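Long-range contact in putative tryptophan halogenase (Xanthomonas campestris pv. campestris, PDB 6Y1W), which is a flavin-dependent halogenase of the tryptophan halogenase family, thought to bind FAD and to have monooxygenase activity: residues E77-F88 / H492-P503. Numbering follows the deposited sequence.
Sequences EAQFMAATQATF and HAEFLRRYCPAP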
ATOM      1  N   GLU A  77      -9.932  26.097  -2.127  1.00 16.34           N
ATOM      2  CA  GLU A  77      -8.516  26.347  -1.847  1.00 17.72           C
ATOM      3  C   GLU A  77      -8.189  27.836  -1.804  1.00 16.13           C
ATOM      4  O   GLU A  77      -7.552  28.308  -0.850  1.00 15.48           O
ATOM      5  CB  GLU A  77      -7.651  25.650  -2.884  1.00 16.32           C
ATOM      6  CG  GLU A  77      -6.182  25.934  -2.657  1.00 13.94           C
ATOM      7  CD  GLU A  77      -5.307  25.253  -3.686  1.00 16.24           C
ATOM      8  OE1 GLU A  77      -5.279  25.734  -4.837  1.00 19.78           O
ATOM      9  OE2 GLU A  77      -4.690  24.205  -3.332  1.00 15.97           O
ATOM     10  N   ALA A  78      -8.647  28.619  -2.800  1.00 16.38           N
ATOM     11  CA  ALA A  78      -8.294  30.038  -2.790  1.00 16.80           C
ATOM     12  C   ALA A  78      -8.881  30.763  -1.569  1.00 13.97           C
ATOM     13  O   ALA A  78      -8.222  31.635  -0.991  1.00 18.11           O
ATOM     14  CB  ALA A  78      -8.727  30.709  -4.107  1.00 15.92           C
ATOM     15  N   GLN A  79     -10.107  30.412  -1.153  1.00 14.17           N
ATOM     16  CA  GLN A  79     -10.718  31.049   0.011  1.00 14.63           C
ATOM     17  C   GLN A  79      -9.959  30.705   1.284  1.00 14.55           C
ATOM     18  O   GLN A  79      -9.637  31.585   2.097  1.00 16.36           O
ATOM     19  CB  GLN A  79     -12.182  30.605   0.092  1.00 21.11           C
ATOM     20  CG  GLN A  79     -12.969  30.990   1.299  1.00 24.15           C
ATOM     21  CD  GLN A  79     -14.267  30.167   1.345  1.00 31.17           C
ATOM     22  OE1 GLN A  79     -14.643  29.631   2.382  1.00 58.74           O
ATOM     23  NE2 GLN A  79     -14.916  30.026   0.191  1.00 40.54           N
ATOM     24  N   PHE A  80      -9.624  29.416   1.440  1.00 16.40           N
ATOM     25  CA  PHE A  80      -8.825  28.972   2.576  1.00 13.79           C
ATOM     26  C   PHE A  80      -7.469  29.690   2.618  1.00 13.46           C
ATOM     27  O   PHE A  80      -7.035  30.143   3.677  1.00 15.47           O
ATOM     28  CB  PHE A  80      -8.660  27.440   2.483  1.00 11.82           C
ATOM     29  CG  PHE A  80      -7.302  26.955   2.921  1.00 12.03           C
ATOM     30  CD1 PHE A  80      -6.927  27.047   4.278  1.00 14.93           C
ATOM     31  CD2 PHE A  80      -6.410  26.430   2.002  1.00 14.42           C
ATOM     32  CE1 PHE A  80      -5.669  26.623   4.696  1.00 13.70           C
ATOM     33  CE2 PHE A  80      -5.140  25.999   2.414  1.00 13.47           C
ATOM     34  CZ  PHE A  80      -4.772  26.118   3.734  1.00 13.16           C
ATOM     35  N   MET A  81      -6.777  29.798   1.465  1.00 12.17           N
ATOM     36  CA  MET A  81      -5.440  30.400   1.462  1.00 13.55           C
ATOM     37  C   MET A  81      -5.495  31.892   1.790  1.00 12.88           C
ATOM     38  O   MET A  81      -4.679  32.409   2.573  1.00 14.61           O
ATOM     39  CB  MET A  81      -4.775  30.171   0.106  1.00 15.70           C
ATOM     40  CG  MET A  81      -4.365  28.714  -0.115  1.00 14.57           C
ATOM     41  SD  MET A  81      -3.383  28.497  -1.610  1.00 14.86           S
ATOM     42  CE  MET A  81      -1.795  29.256  -1.121  1.00 12.75           C
ATOM     43  N   ALA A  82      -6.451  32.607   1.197  1.00 15.56           N
ATOM     44  CA  ALA A  82      -6.570  34.028   1.499  1.00 16.92           C
ATOM     45  C   ALA A  82      -6.903  34.248   2.966  1.00 14.63           C
ATOM     46  O   ALA A  82      -6.420  35.205   3.574  1.00 21.01           O
ATOM     47  CB  ALA A  82      -7.669  34.653   0.639  1.00 19.41           C
ATOM     48  N   ALA A  83      -7.691  33.350   3.558  1.00 14.40           N
ATOM     49  CA  ALA A  83      -8.083  33.497   4.948  1.00 13.94           C
ATOM     50  C   ALA A  83      -6.979  33.131   5.926  1.00 16.06           C
ATOM     51  O   ALA A  83      -7.074  33.524   7.092  1.00 19.41           O
ATOM     52  CB  ALA A  83      -9.291  32.595   5.251  1.00 17.56           C
ATOM     53  N   THR A  84      -5.918  32.450   5.479  1.00 14.64           N
ATOM     54  CA  THR A  84      -4.893  31.981   6.398  1.00 11.41           C
ATOM     55  C   THR A  84      -3.534  32.561   6.052  1.00 10.92           C
ATOM     56  O   THR A  84      -2.521  32.051   6.524  1.00 13.39           O
ATOM     57  CB  THR A  84      -4.833  30.448   6.424  1.00 13.84           C
ATOM     58  OG1 THR A  84      -4.545  29.963   5.127  1.00 14.73           O
ATOM     59  CG2 THR A  84      -6.195  29.855   6.917  1.00 13.85           C
ATOM     60  N   GLN A  85      -3.498  33.648   5.263  1.00 12.59           N
ATOM     61  CA  GLN A  85      -2.240  34.292   4.844  1.00 14.08           C
ATOM     62  C   GLN A  85      -1.314  33.310   4.118  1.00 14.12           C
ATOM     63  O   GLN A  85      -0.072  33.461   4.157  1.00 14.42           O
ATOM     64  CB  GLN A  85      -1.511  34.954   6.024  1.00 12.92           C
ATOM     65  CG  GLN A  85      -2.354  36.052   6.714  1.00 16.08           C
ATOM     66  CD  GLN A  85      -2.297  37.350   5.927  1.00 16.63           C
ATOM     67  OE1 GLN A  85      -1.264  37.698   5.333  1.00 18.64           O
ATOM     68  NE2 GLN A  85      -3.434  38.065   5.891  1.00 17.89           N
ATOM     69  N   ALA A  86      -1.896  32.327   3.409  1.00 13.81           N
ATOM     70  CA  ALA A  86      -1.105  31.168   2.993  1.00 16.28           C
ATOM     71  C   ALA A  86      -0.320  31.399   1.709  1.00 18.45           C
ATOM     72  O   ALA A  86      -0.706  32.191   0.849  1.00 14.44           O
ATOM     73  CB  ALA A  86      -1.999  29.937   2.801  1.00 13.08           C
ATOM     74  N   THR A  87       0.795  30.669   1.572  1.00 13.59           N
ATOM     75  CA  THR A  87       1.550  30.633   0.324  1.00 12.66           C
ATOM     76  C   THR A  87       1.710  29.183  -0.115  1.00 15.45           C
ATOM     77  O   THR A  87       1.369  28.250   0.618  1.00 14.93           O
ATOM     78  CB  THR A  87       2.949  31.295   0.464  1.00 17.52           C
ATOM     79  OG1 THR A  87       3.746  30.531   1.380  1.00 17.59           O
ATOM     80  CG2 THR A  87       2.836  32.774   1.007  1.00 13.58           C
ATOM     81  N   PHE A  88       2.257  28.986  -1.303  1.00 13.74           N
ATOM     82  CA  PHE A  88       2.468  27.629  -1.787  1.00 14.37           C
ATOM     83  C   PHE A  88       3.830  27.085  -1.374  1.00 14.36           C
ATOM     84  O   PHE A  88       4.810  27.829  -1.214  1.00 16.49           O
ATOM     85  CB  PHE A  88       2.321  27.571  -3.317  1.00 11.99           C
ATOM     86  CG  PHE A  88       0.918  27.823  -3.780  1.00 16.09           C
ATOM     87  CD1 PHE A  88      -0.042  26.791  -3.729  1.00 14.05           C
ATOM     88  CD2 PHE A  88       0.524  29.073  -4.226  1.00 17.39           C
ATOM     89  CE1 PHE A  88      -1.361  27.013  -4.115  1.00 13.76           C
ATOM     90  CE2 PHE A  88      -0.814  29.294  -4.614  1.00 14.27           C
ATOM     91  CZ  PHE A  88      -1.741  28.269  -4.557  1.00 14.71           C
ATOM     92  N   HIS A 492       6.087  33.261  -7.894  1.00 15.51           N
ATOM     93  CA  HIS A 492       5.152  32.917  -6.812  1.00 15.83           C
ATOM     94  C   HIS A 492       4.267  34.101  -6.429  1.00 17.52           C
ATOM     95  O   HIS A 492       3.052  33.960  -6.242  1.00 18.37           O
ATOM     96  CB  HIS A 492       5.980  32.470  -5.601  1.00 14.48           C
ATOM     97  CG  HIS A 492       5.193  31.818  -4.498  1.00 13.81           C
ATOM     98  ND1 HIS A 492       5.747  31.595  -3.254  1.00 16.55           N
ATOM     99  CD2 HIS A 492       3.947  31.289  -4.460  1.00 12.76           C
ATOM    100  CE1 HIS A 492       4.851  31.001  -2.480  1.00 16.73           C
ATOM    101  NE2 HIS A 492       3.761  30.779  -3.192  1.00 15.34           N
ATOM    102  N   ALA A 493       4.881  35.255  -6.248  1.00 16.76           N
ATOM    103  CA  ALA A 493       4.154  36.433  -5.791  1.00 19.43           C
ATOM    104  C   ALA A 493       3.105  36.855  -6.802  1.00 19.78           C
ATOM    105  O   ALA A 493       2.013  37.281  -6.420  1.00 17.86           O
ATOM    106  CB  ALA A 493       5.122  37.590  -5.549  1.00 20.51           C
ATOM    107  N   GLU A 494       3.416  36.744  -8.100  1.00 21.47           N
ATOM    108  CA  GLU A 494       2.422  37.098  -9.106  1.00 21.62           C
ATOM    109  C   GLU A 494       1.245  36.136  -9.068  1.00 23.05           C
ATOM    110  O   GLU A 494       0.081  36.550  -9.179  1.00 21.21           O
ATOM    111  CB  GLU A 494       3.065  37.115 -10.493  1.00 26.13           C
ATOM    112  CG  GLU A 494       3.795  38.411 -10.754  1.00 54.63           C
ATOM    113  CD  GLU A 494       4.638  38.366 -12.004  1.00 73.05           C
ATOM    114  OE1 GLU A 494       5.681  39.065 -12.030  1.00 51.73           O
ATOM    115  OE2 GLU A 494       4.243  37.642 -12.953  1.00 48.98           O
ATOM    116  N   PHE A 495       1.518  34.846  -8.881  1.00 18.57           N
ATOM    117  CA  PHE A 495       0.425  33.900  -8.807  1.00 17.63           C
ATOM    118  C   PHE A 495      -0.437  34.148  -7.570  1.00 17.55           C
ATOM    119  O   PHE A 495      -1.665  34.142  -7.658  1.00 17.40           O
ATOM    120  CB  PHE A 495       0.961  32.459  -8.834  1.00 17.21           C
ATOM    121  CG  PHE A 495      -0.127  31.466  -9.018  1.00 17.69           C
ATOM    122  CD1 PHE A 495      -0.702  31.278 -10.282  1.00 22.30           C
ATOM    123  CD2 PHE A 495      -0.645  30.777  -7.938  1.00 16.27           C
ATOM    124  CE1 PHE A 495      -1.768  30.384 -10.448  1.00 17.28           C
ATOM    125  CE2 PHE A 495      -1.703  29.898  -8.096  1.00 17.90           C
ATOM    126  CZ  PHE A 495      -2.274  29.693  -9.357  1.00 17.02           C
ATOM    127  N   LEU A 496       0.192  34.389  -6.411  1.00 19.35           N
ATOM    128  CA  LEU A 496      -0.577  34.659  -5.197  1.00 16.09           C
ATOM    129  C   LEU A 496      -1.488  35.874  -5.369  1.00 14.74           C
ATOM    130  O   LEU A 496      -2.654  35.854  -4.975  1.00 16.28           O
ATOM    131  CB  LEU A 496       0.368  34.885  -4.023  1.00 15.37           C
ATOM    132  CG  LEU A 496       1.236  33.671  -3.626  1.00 13.28           C
ATOM    133  CD1 LEU A 496       2.325  34.136  -2.675  1.00 14.48           C
ATOM    134  CD2 LEU A 496       0.307  32.648  -2.906  1.00 14.93           C
ATOM    135  N   ARG A 497      -0.934  36.949  -5.918  1.00 19.26           N
ATOM    136  CA  ARG A 497      -1.714  38.172  -6.080  1.00 20.31           C
ATOM    137  C   ARG A 497      -2.967  37.930  -6.912  1.00 21.41           C
ATOM    138  O   ARG A 497      -4.008  38.559  -6.668  1.00 23.34           O
ATOM    139  CB  ARG A 497      -0.861  39.239  -6.744  1.00 22.27           C
ATOM    140  CG  ARG A 497      -0.110  40.102  -5.749  1.00 46.73           C
ATOM    141  CD  ARG A 497       0.436  41.356  -6.417  1.00 62.05           C
ATOM    142  NE  ARG A 497       1.602  41.067  -7.247  1.00 70.18           N
ATOM    143  CZ  ARG A 497       2.846  41.008  -6.781  1.00 52.25           C
ATOM    144  NH1 ARG A 497       3.072  41.214  -5.486  1.00 42.30           N
ATOM    145  NH2 ARG A 497       3.856  40.744  -7.607  1.00 47.42           N
ATOM    146  N   ARG A 498      -2.878  37.056  -7.920  1.00 20.34           N
ATOM    147  CA  ARG A 498      -4.037  36.785  -8.772  1.00 20.92           C
ATOM    148  C   ARG A 498      -4.958  35.701  -8.227  1.00 23.72           C
ATOM    149  O   ARG A 498      -6.167  35.727  -8.503  1.00 24.32           O
ATOM    150  CB  ARG A 498      -3.590  36.359 -10.181  1.00 23.82           C
ATOM    151  CG  ARG A 498      -2.567  37.267 -10.826  1.00 43.43           C
ATOM    152  CD  ARG A 498      -2.392  36.953 -12.318  1.00 63.61           C
ATOM    153  NE  ARG A 498      -1.936  35.584 -12.573  1.00 52.87           N
ATOM    154  CZ  ARG A 498      -0.822  35.278 -13.239  1.00 72.77           C
ATOM    155  NH1 ARG A 498      -0.482  34.006 -13.428  1.00 60.12           N
ATOM    156  NH2 ARG A 498      -0.042  36.243 -13.716  1.00 76.21           N
ATOM    157  N   TYR A 499      -4.443  34.750  -7.450  1.00 16.44           N
ATOM    158  CA  TYR A 499      -5.219  33.561  -7.110  1.00 17.03           C
ATOM    159  C   TYR A 499      -5.821  33.621  -5.714  1.00 15.16           C
ATOM    160  O   TYR A 499      -6.970  33.226  -5.520  1.00 17.83           O
ATOM    161  CB  TYR A 499      -4.326  32.319  -7.220  1.00 17.71           C
ATOM    162  CG  TYR A 499      -5.026  31.006  -6.910  1.00 18.74           C
ATOM    163  CD1 TYR A 499      -5.936  30.442  -7.806  1.00 21.14           C
ATOM    164  CD2 TYR A 499      -4.749  30.311  -5.716  1.00 14.10           C
ATOM    165  CE1 TYR A 499      -6.571  29.241  -7.511  1.00 19.19           C
ATOM    166  CE2 TYR A 499      -5.355  29.124  -5.424  1.00 16.68           C
ATOM    167  CZ  TYR A 499      -6.268  28.574  -6.310  1.00 18.30           C
ATOM    168  OH  TYR A 499      -6.861  27.377  -6.021  1.00 18.39           O
ATOM    169  N   CYS A 500      -5.073  34.122  -4.742  1.00 15.92           N
ATOM    170  CA  CYS A 500      -5.538  34.035  -3.378  1.00 16.10           C
ATOM    171  C   CYS A 500      -4.978  35.158  -2.527  1.00 18.18           C
ATOM    172  O   CYS A 500      -4.477  34.893  -1.439  1.00 17.46           O
ATOM    173  CB  CYS A 500      -5.162  32.654  -2.804  1.00 15.89           C
ATOM    174  SG  CYS A 500      -3.379  32.322  -2.831  1.00 17.53           S
ATOM    175  N   PRO A 501      -5.072  36.422  -2.959  1.00 18.14           N
ATOM    176  CA  PRO A 501      -4.476  37.514  -2.171  1.00 18.72           C
ATOM    177  C   PRO A 501      -5.126  37.681  -0.802  1.00 16.80           C
ATOM    178  O   PRO A 501      -6.360  37.739  -0.659  1.00 19.29           O
ATOM    179  CB  PRO A 501      -4.690  38.751  -3.065  1.00 23.03           C
ATOM    180  CG  PRO A 501      -5.853  38.405  -3.903  1.00 19.02           C
ATOM    181  CD  PRO A 501      -5.705  36.928  -4.199  1.00 18.67           C
ATOM    182  N   ALA A 502      -4.269  37.682   0.241  1.00 16.59           N
ATOM    183  CA  ALA A 502      -4.647  37.933   1.620  1.00 14.89           C
ATOM    184  C   ALA A 502      -4.406  39.402   1.938  1.00 15.07           C
ATOM    185  O   ALA A 502      -3.434  39.985   1.459  1.00 17.74           O
ATOM    186  CB  ALA A 502      -3.826  37.084   2.604  1.00 17.73           C
ATOM    187  N   PRO A 503      -5.254  39.996   2.766  1.00 21.21           N
ATOM    188  CA  PRO A 503      -5.045  41.407   3.130  1.00 23.47           C
ATOM    189  C   PRO A 503      -3.807  41.593   4.005  1.00 19.76           C
ATOM    190  O   PRO A 503      -3.573  40.842   4.955  1.00 18.71           O
ATOM    191  CB  PRO A 503      -6.324  41.761   3.901  1.00 28.23           C
ATOM    192  CG  PRO A 503      -6.798  40.461   4.462  1.00 28.83           C
ATOM    193  CD  PRO A 503      -6.436  39.409   3.419  1.00 28.77           C
TER
HETATM  194  O   HOH W   1      -9.986  27.707  -5.241  1.00 21.58           O
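Tyr499 and Cys500, where helix 492-499 ends, meet helix 77-83 with the two short axes at 108° and 11.0 Å apart; the chain then runs on past Ala82 and Gln85. In this flavin-dependent halogenase fold, the contact lays the C-terminal helix against the helix-to-strand connection leading to Lys89, the predicted active-site residue.

Tyr499 OH donates to the anti lone pair of Glu77 OE1 at 2.6 Å, with ring and carboxylate nearly perpendicular. His153 also bonds OE1, while Tyr161 and Tyr163 hold OE2, so both oxygens of this carboxylate are gripped. The methyl of Ala78 sits over one face of the Tyr499 ring in a CH-pi contact, CB 4.1 Å from the centroid.

The Phe88 side chain packs against helix 492-499: its CE2 meets the edge of Phe495, CD2 lies 3.8 Å from Leu496 CD2, and Met81 CE rests over its ring. With chi3 bent to 72°, Met81 also brings CE to 3.9 Å from Cys500 SG. Farther along, Gln85 NE2 donates to Pro503 O at 2.9 Å. His492 ND1 donates to Pro260 O, which leaves the NE2 lone pair to accept from Phe88 N at 3.0 Å, almost in the imidazole plane.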